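Local coordinates for protein endo-alpha-(1->5)-L-arabinanase (Bacillus licheniformis, PDB 6B7K) that probably hydrolyses internal alpha-(1->5)-arabinofuranosidic linkages of arabinan, as a calcium-containing member of glycoside hydrolase family 43, at residues 129-132 / 133-136; 278-282 / 283-287; 292-295 / 296-300. All coordinates share one frame; numbering follows the deposited sequence.

Contact 1: residues 129-132 / 133-136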
loop_
_atom_site.group_PDB
_atom_site.type_symbol
_atom_site.label_atom_id
_atom_site.label_comp_id
_atom_site.label_asym_id
_atom_site.label_seq_id
_atom_site.Cartn_x
_atom_site.Cartn_y
_atom_site.Cartn_z
ATOM N N ARG A 129 -6.549 -0.411 -15.477
ATOM C CA ARG A 129 -7.043 0.952 -15.593
ATOM C C ARG A 129 -8.445 1.064 -15.004
ATOM O O ARG A 129 -9.197 0.085 -14.950
ATOM C CB ARG A 129 -7.056 1.409 -17.059
ATOM C CG ARG A 129 -7.388 2.887 -17.255
ATOM C CD ARG A 129 -7.429 3.290 -18.719
ATOM N NE ARG A 129 -8.610 2.791 -19.417
ATOM C CZ ARG A 129 -8.625 1.703 -20.181
ATOM N NH1 ARG A 129 -7.517 0.992 -20.348
ATOM N NH2 ARG A 129 -9.747 1.326 -20.780
ATOM N N SER A 130 -8.786 2.269 -14.549
ATOM C CA SER A 130 -10.134 2.597 -14.107
ATOM C C SER A 130 -10.557 3.910 -14.749
ATOM O O SER A 130 -9.796 4.883 -14.736
ATOM C CB SER A 130 -10.218 2.698 -12.579
ATOM O OG SER A 130 -9.463 3.793 -12.091
ATOM N N THR A 131 -11.758 3.933 -15.313
ATOM C CA THR A 131 -12.328 5.128 -15.915
ATOM C C THR A 131 -13.540 5.586 -15.107
ATOM O O THR A 131 -13.896 5.003 -14.078
ATOM C CB THR A 131 -12.712 4.873 -17.375
ATOM O OG1 THR A 131 -13.610 3.758 -17.448
ATOM C CG2 THR A 131 -11.475 4.583 -18.211
ATOM N N SER A 132 -14.182 6.650 -15.593
ATOM C CA SER A 132 -15.365 7.172 -14.922
ATOM C C SER A 132 -16.527 6.187 -14.943
ATOM O O SER A 132 -17.395 6.253 -14.068
ATOM C CB SER A 132 -15.787 8.495 -15.563
ATOM O OG SER A 132 -16.900 9.052 -14.888
ATOM N N GLY A 133 -16.564 5.277 -15.919
ATOM C CA GLY A 133 -17.600 4.262 -15.947
ATOM C C GLY A 133 -17.432 3.165 -14.920
ATOM O O GLY A 133 -18.425 2.540 -14.532
ATOM N N ASP A 134 -16.205 2.926 -14.464
ATOM C CA ASP A 134 -15.924 1.862 -13.514
ATOM C C ASP A 134 -16.352 2.264 -12.103
ATOM O O ASP A 134 -16.449 3.446 -11.762
ATOM C CB ASP A 134 -14.435 1.513 -13.527
ATOM C CG ASP A 134 -13.931 1.168 -14.915
ATOM O OD1 ASP A 134 -14.754 1.125 -15.850
ATOM O OD2 ASP A 134 -12.712 0.946 -15.073
ATOM N N GLN A 135 -16.605 1.249 -11.275
ATOM C CA GLN A 135 -17.029 1.451 -9.896
ATOM C C GLN A 135 -15.901 1.217 -8.898
ATOM O O GLN A 135 -16.167 0.938 -7.723
ATOM C CB GLN A 135 -18.219 0.544 -9.569
ATOM C CG GLN A 135 -19.388 0.664 -10.536
ATOM C CD GLN A 135 -20.086 2.008 -10.462
ATOM O OE1 GLN A 135 -19.806 2.824 -9.581
ATOM N NE2 GLN A 135 -21.006 2.245 -11.391
ATOM N N PHE A 136 -14.651 1.315 -9.342
ATOM C CA PHE A 136 -13.493 1.162 -8.474
ATOM C C PHE A 136 -12.482 2.249 -8.819
ATOM O O PHE A 136 -12.739 3.126 -9.649
ATOM C CB PHE A 136 -12.880 -0.238 -8.606
ATOM C CG PHE A 136 -12.493 -0.602 -10.012
ATOM C CD1 PHE A 136 -11.219 -0.337 -10.485
ATOM C CD2 PHE A 136 -13.407 -1.209 -10.863
ATOM C CE1 PHE A 136 -10.862 -0.670 -11.777
ATOM C CE2 PHE A 136 -13.053 -1.546 -12.157
ATOM C CZ PHE A 136 -11.780 -1.275 -12.614
#
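Asp134 reaches back across a tight turn to Thr131, and its side chain meets a different part of the chain at each step. Asp134 CB lies 3.6 Å from Thr131 O and also sits over one face of the Phe136 ring, offset toward its rim. With CG anti to the carbonyl carbon (chi1 -55°), the carboxylate swings back over the start of the turn, where CG faces both the backbone N and the hydroxyl of Thr131. Asp134 OD2 accepts from Thr131 N at 3.1 Å in a fairly straight bond (157° at the hydrogen), the donor standing well above the carboxylate plane. The bond from Thr131 OG1 to Asp134 OD1, at 3.3 Å, is weak. The backbone closes the same turn, a type I beta turn from Thr131 to Asp134, through Asp134 N to Thr131 O at 3.1 Å. In the beta-propeller of family 43 this turn follows the outermost strand of one blade, 122-130, and begins the connection to the next blade at strand 142-145. Phe136 folds back along that connection; its CE1 approaches Ser130 CB obliquely at 3.5 Å, while Arg129 O lies at the ring edge, 3.7 Å from CE1. The hydroxyl of Ser130 turns to other partners, bonding Asn104 O and Ala138 N. Ala138 belongs to the run Asn137 to Asp140, predicted to bind substrate, and Phe136 O accepts from Asn104 ND2.

Contact 2: residues 278-282 / 283-287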
loop_
_atom_site.group_PDB
_atom_site.type_symbol
_atom_site.label_atom_id
_atom_site.label_comp_id
_atom_site.label_asym_id
_atom_site.label_seq_id
_atom_site.Cartn_x
_atom_site.Cartn_y
_atom_site.Cartn_z
ATOM N N ALA A 278 1.671 15.734 15.057
ATOM C CA ALA A 278 1.001 16.880 15.661
ATOM C C ALA A 278 1.986 17.896 16.223
ATOM O O ALA A 278 1.594 19.034 16.500
ATOM C CB ALA A 278 0.046 16.417 16.762
ATOM N N LEU A 279 3.250 17.516 16.403
ATOM C CA LEU A 279 4.277 18.424 16.887
ATOM C C LEU A 279 5.090 19.037 15.754
ATOM O O LEU A 279 6.166 19.591 16.001
ATOM C CB LEU A 279 5.198 17.702 17.872
ATOM C CG LEU A 279 4.568 17.279 19.202
ATOM C CD1 LEU A 279 5.601 16.624 20.108
ATOM C CD2 LEU A 279 3.924 18.471 19.894
ATOM N N ASP A 280 4.599 18.958 14.520
ATOM C CA ASP A 280 5.326 19.506 13.383
ATOM C C ASP A 280 4.352 19.887 12.268
ATOM O O ASP A 280 4.571 19.596 11.092
ATOM C CB ASP A 280 6.383 18.517 12.889
ATOM C CG ASP A 280 7.465 19.188 12.066
ATOM O OD1 ASP A 280 7.945 20.258 12.490
ATOM O OD2 ASP A 280 7.844 18.647 11.006
ATOM N N ASN A 281 3.255 20.549 12.636
ATOM C CA ASN A 281 2.258 21.065 11.695
ATOM C C ASN A 281 1.610 19.967 10.856
ATOM O O ASN A 281 1.062 20.246 9.786
ATOM C CB ASN A 281 2.855 22.137 10.774
ATOM C CG ASN A 281 3.361 23.346 11.533
ATOM O OD1 ASN A 281 3.630 23.274 12.733
ATOM N ND2 ASN A 281 3.501 24.467 10.833
ATOM N N GLY A 282 1.666 18.718 11.312
ATOM C CA GLY A 282 0.928 17.656 10.656
ATOM C C GLY A 282 1.547 17.081 9.410
ATOM O O GLY A 282 0.840 16.447 8.622
ATOM N N VAL A 283 2.846 17.279 9.198
ATOM C CA VAL A 283 3.506 16.656 8.063
ATOM C C VAL A 283 3.643 15.161 8.325
ATOM O O VAL A 283 3.989 14.732 9.435
ATOM C CB VAL A 283 4.864 17.332 7.807
ATOM C CG1 VAL A 283 5.631 17.475 9.095
ATOM C CG2 VAL A 283 5.673 16.552 6.795
ATOM N N SER A 284 3.342 14.358 7.307
ATOM C CA SER A 284 3.351 12.909 7.462
ATOM C C SER A 284 4.778 12.384 7.567
ATOM O O SER A 284 5.617 12.652 6.701
ATOM C CB SER A 284 2.631 12.248 6.286
ATOM O OG SER A 284 3.205 12.643 5.054
ATOM N N LYS A 285 5.047 11.629 8.628
ATOM C CA LYS A 285 6.343 11.018 8.877
ATOM C C LYS A 285 6.248 9.507 8.689
ATOM O O LYS A 285 5.176 8.949 8.435
ATOM C CB LYS A 285 6.840 11.363 10.283
ATOM C CG LYS A 285 6.810 12.845 10.606
ATOM C CD LYS A 285 7.767 13.615 9.720
ATOM C CE LYS A 285 7.865 15.062 10.159
ATOM N NZ LYS A 285 8.932 15.787 9.418
ATOM N N LEU A 286 7.390 8.841 8.821
ATOM C CA LEU A 286 7.479 7.394 8.701
ATOM C C LEU A 286 7.423 6.761 10.084
ATOM O O LEU A 286 8.186 7.141 10.978
ATOM C CB LEU A 286 8.765 6.987 7.981
ATOM C CG LEU A 286 9.029 5.486 7.843
ATOM C CD1 LEU A 286 7.906 4.818 7.068
ATOM C CD2 LEU A 286 10.374 5.238 7.178
ATOM N N LEU A 287 6.518 5.803 10.259
ATOM C CA LEU A 287 6.381 5.058 11.504
ATOM C C LEU A 287 6.522 3.575 11.199
ATOM O O LEU A 287 5.787 3.036 10.363
ATOM C CB LEU A 287 5.041 5.345 12.183
ATOM C CG LEU A 287 4.957 6.658 12.961
ATOM C CD1 LEU A 287 3.704 6.684 13.818
ATOM C CD2 LEU A 287 6.201 6.849 13.816
#
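Val283 packs against Asp280 across a type I' beta turn, Asp280 to Val283, in the loop joining strands 270-277 and 284-293 of a propeller blade. Asn281 and Gly282 both have positive phi (60° and 80°), as a type I' turn requires at its two central positions. The backbone closure is a weak hydrogen bond, Val283 N to Asp280 O at 3.5 Å, though nearly straight. Val283 has CG1 between its backbone N and carbonyl carbon (chi1 47°), which places that methyl beside both Asp280 O and the carboxylate oxygen Asp280 OD2, the latter at 3.2 Å. Outside the turn Val283 also touches Phe20, and its backbone bonds to Asp277 at the end of the preceding strand. Asp280 has CG anti to its own N, which carries the carboxylate past the methyl toward the new strand. There it meets Lys285, whose chain crosses the aspartate at about a right angle. One residue earlier, buried Ser284 points away from the turn, and its OG bonds to Ile21 O. The salt bridge is a loose one, with Lys285 NZ 3.4 Å from Asp280 OD2. Behind the ammonium, Lys285 CE lies 3.7 Å from Asp280 OD2.

Contact 3: residues 292-295 / 296-300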
loop_
_atom_site.group_PDB
_atom_site.type_symbol
_atom_site.label_atom_id
_atom_site.label_comp_id
_atom_site.label_asym_id
_atom_site.label_seq_id
_atom_site.Cartn_x
_atom_site.Cartn_y
_atom_site.Cartn_z
ATOM N N TYR A 292 3.579 -8.201 15.818
ATOM C CA TYR A 292 3.470 -9.472 16.518
ATOM C C TYR A 292 2.081 -10.056 16.298
ATOM O O TYR A 292 1.236 -9.475 15.610
ATOM C CB TYR A 292 3.769 -9.300 18.009
ATOM C CG TYR A 292 5.112 -8.667 18.263
ATOM C CD1 TYR A 292 6.273 -9.430 18.260
ATOM C CD2 TYR A 292 5.224 -7.302 18.489
ATOM C CE1 TYR A 292 7.506 -8.854 18.485
ATOM C CE2 TYR A 292 6.451 -6.715 18.713
ATOM C CZ TYR A 292 7.590 -7.494 18.710
ATOM O OH TYR A 292 8.812 -6.904 18.933
ATOM N N TRP A 293 1.854 -11.230 16.881
ATOM C CA TRP A 293 0.608 -11.959 16.694
ATOM C C TRP A 293 0.216 -12.605 18.015
ATOM O O TRP A 293 1.044 -13.257 18.660
ATOM C CB TRP A 293 0.752 -13.010 15.585
ATOM C CG TRP A 293 1.458 -12.484 14.357
ATOM C CD1 TRP A 293 2.804 -12.319 14.194
ATOM C CD2 TRP A 293 0.854 -12.051 13.129
ATOM N NE1 TRP A 293 3.073 -11.812 12.948
ATOM C CE2 TRP A 293 1.895 -11.637 12.273
ATOM C CE3 TRP A 293 -0.465 -11.974 12.670
ATOM C CZ2 TRP A 293 1.660 -11.159 10.986
ATOM C CZ3 TRP A 293 -0.696 -11.500 11.389
ATOM C CH2 TRP A 293 0.360 -11.096 10.564
ATOM N N ASP A 294 -1.042 -12.417 18.419
ATOM C CA ASP A 294 -1.487 -12.866 19.735
ATOM C C ASP A 294 -1.696 -14.376 19.772
ATOM O O ASP A 294 -1.232 -15.096 18.881
ATOM C CB ASP A 294 -2.770 -12.132 20.149
ATOM C CG ASP A 294 -3.914 -12.317 19.159
ATOM O OD1 ASP A 294 -3.839 -13.212 18.290
ATOM O OD2 ASP A 294 -4.900 -11.553 19.252
ATOM N N SER A 295 -2.394 -14.862 20.800
ATOM C CA SER A 295 -2.620 -16.296 20.933
ATOM C C SER A 295 -3.526 -16.849 19.841
ATOM O O SER A 295 -3.501 -18.059 19.589
ATOM C CB SER A 295 -3.214 -16.611 22.308
ATOM O OG SER A 295 -2.308 -16.274 23.344
ATOM N N GLN A 296 -4.319 -16.000 19.189
ATOM C CA GLN A 296 -5.207 -16.425 18.115
ATOM C C GLN A 296 -4.653 -16.105 16.735
ATOM O O GLN A 296 -5.370 -16.262 15.742
ATOM C CB GLN A 296 -6.590 -15.786 18.276
ATOM C CG GLN A 296 -7.419 -16.346 19.417
ATOM C CD GLN A 296 -6.919 -15.900 20.773
ATOM O OE1 GLN A 296 -6.322 -14.830 20.907
ATOM N NE2 GLN A 296 -7.147 -16.724 21.787
ATOM N N GLY A 297 -3.404 -15.657 16.648
ATOM C CA GLY A 297 -2.803 -15.334 15.371
ATOM C C GLY A 297 -3.173 -13.984 14.803
ATOM O O GLY A 297 -2.820 -13.699 13.653
ATOM N N TRP A 298 -3.870 -13.139 15.566
ATOM C CA TRP A 298 -4.237 -11.821 15.071
ATOM C C TRP A 298 -3.065 -10.848 15.200
ATOM O O TRP A 298 -2.264 -10.951 16.131
ATOM C CB TRP A 298 -5.438 -11.280 15.836
ATOM C CG TRP A 298 -6.693 -12.062 15.614
ATOM C CD1 TRP A 298 -7.184 -13.062 16.398
ATOM C CD2 TRP A 298 -7.621 -11.908 14.533
ATOM N NE1 TRP A 298 -8.359 -13.542 15.876
ATOM C CE2 TRP A 298 -8.650 -12.848 14.731
ATOM C CE3 TRP A 298 -7.683 -11.064 13.419
ATOM C CZ2 TRP A 298 -9.729 -12.968 13.856
ATOM C CZ3 TRP A 298 -8.755 -11.187 12.551
ATOM C CH2 TRP A 298 -9.763 -12.130 12.775
ATOM N N PRO A 299 -2.952 -9.890 14.282
ATOM C CA PRO A 299 -1.822 -8.951 14.330
ATOM C C PRO A 299 -1.984 -7.952 15.468
ATOM O O PRO A 299 -3.043 -7.344 15.631
ATOM C CB PRO A 299 -1.872 -8.254 12.963
ATOM C CG PRO A 299 -2.874 -9.026 12.144
ATOM C CD PRO A 299 -3.812 -9.658 13.112
ATOM N N THR A 300 -0.924 -7.795 16.261
ATOM C CA THR A 300 -0.867 -6.790 17.312
ATOM C C THR A 300 0.517 -6.156 17.311
ATOM O O THR A 300 1.465 -6.679 16.719
ATOM C CB THR A 300 -1.167 -7.379 18.702
ATOM O OG1 THR A 300 -0.152 -8.328 19.052
ATOM C CG2 THR A 300 -2.530 -8.062 18.733
#
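Asp294 OD1 is gripped by two backbone N-H groups, Trp298 N at 2.7 Å and Gln296 N at 3.0 Å, which reach it from opposite faces of the carboxylate plane. The bond to Gln296 makes an Asx turn, with CG between the backbone N and carbonyl carbon of Asp294 (chi1 58°) turning OD1 back over the turn. On it lies a type I beta turn, with Gly297 N bonded to Asp294 O at 3.2 Å. Gly297 has positive phi, and Asp294 N bonds to Trp298 O, as in a hairpin whose type I turn carries a G1 bulge. Beyond it, Tyr292 and Thr300 form an antiparallel hydrogen-bonded pair. On the face away from their side chains, the Trp293 indole meets Pro299 obliquely, CZ3 to CG at 3.4 Å, while Gly297 O lies at the indole edge. Trp293 NE1 bonds to Asn268 O, and Tyr204 touches both Trp293 and Pro299. A valine in place of Asp294 would probably leave the N-H groups of Gln296 and Trp298 without their shared acceptor and the turn freer to change shape. With Lys237 no more than a long, weak ion partner, the carboxylate's charge is probably stabilised in part by these backbone dipoles.

Overall arrangement
Following the chain from the N terminus, contact 1 comes first, where the outer strand 122-130 of one propeller blade ends and the chain turns toward strand 142-145. More than a hundred residues later contact 2 closes the loop between strands 270-277 and 284-293, and contact 3 then closes the hairpin from 284-293 to 299-300. The three follow in series, neither nesting nor crossing. Contacts 2 and 3 share strand 284-293 and occupy its two ends, their centres about 28 Å apart, so both shape the last blade, to which Thr15 near the N terminus also bonds at Leu286. Contacts 1 and 3 lie on opposite sides of the chain's centre, about 36 Å between centres.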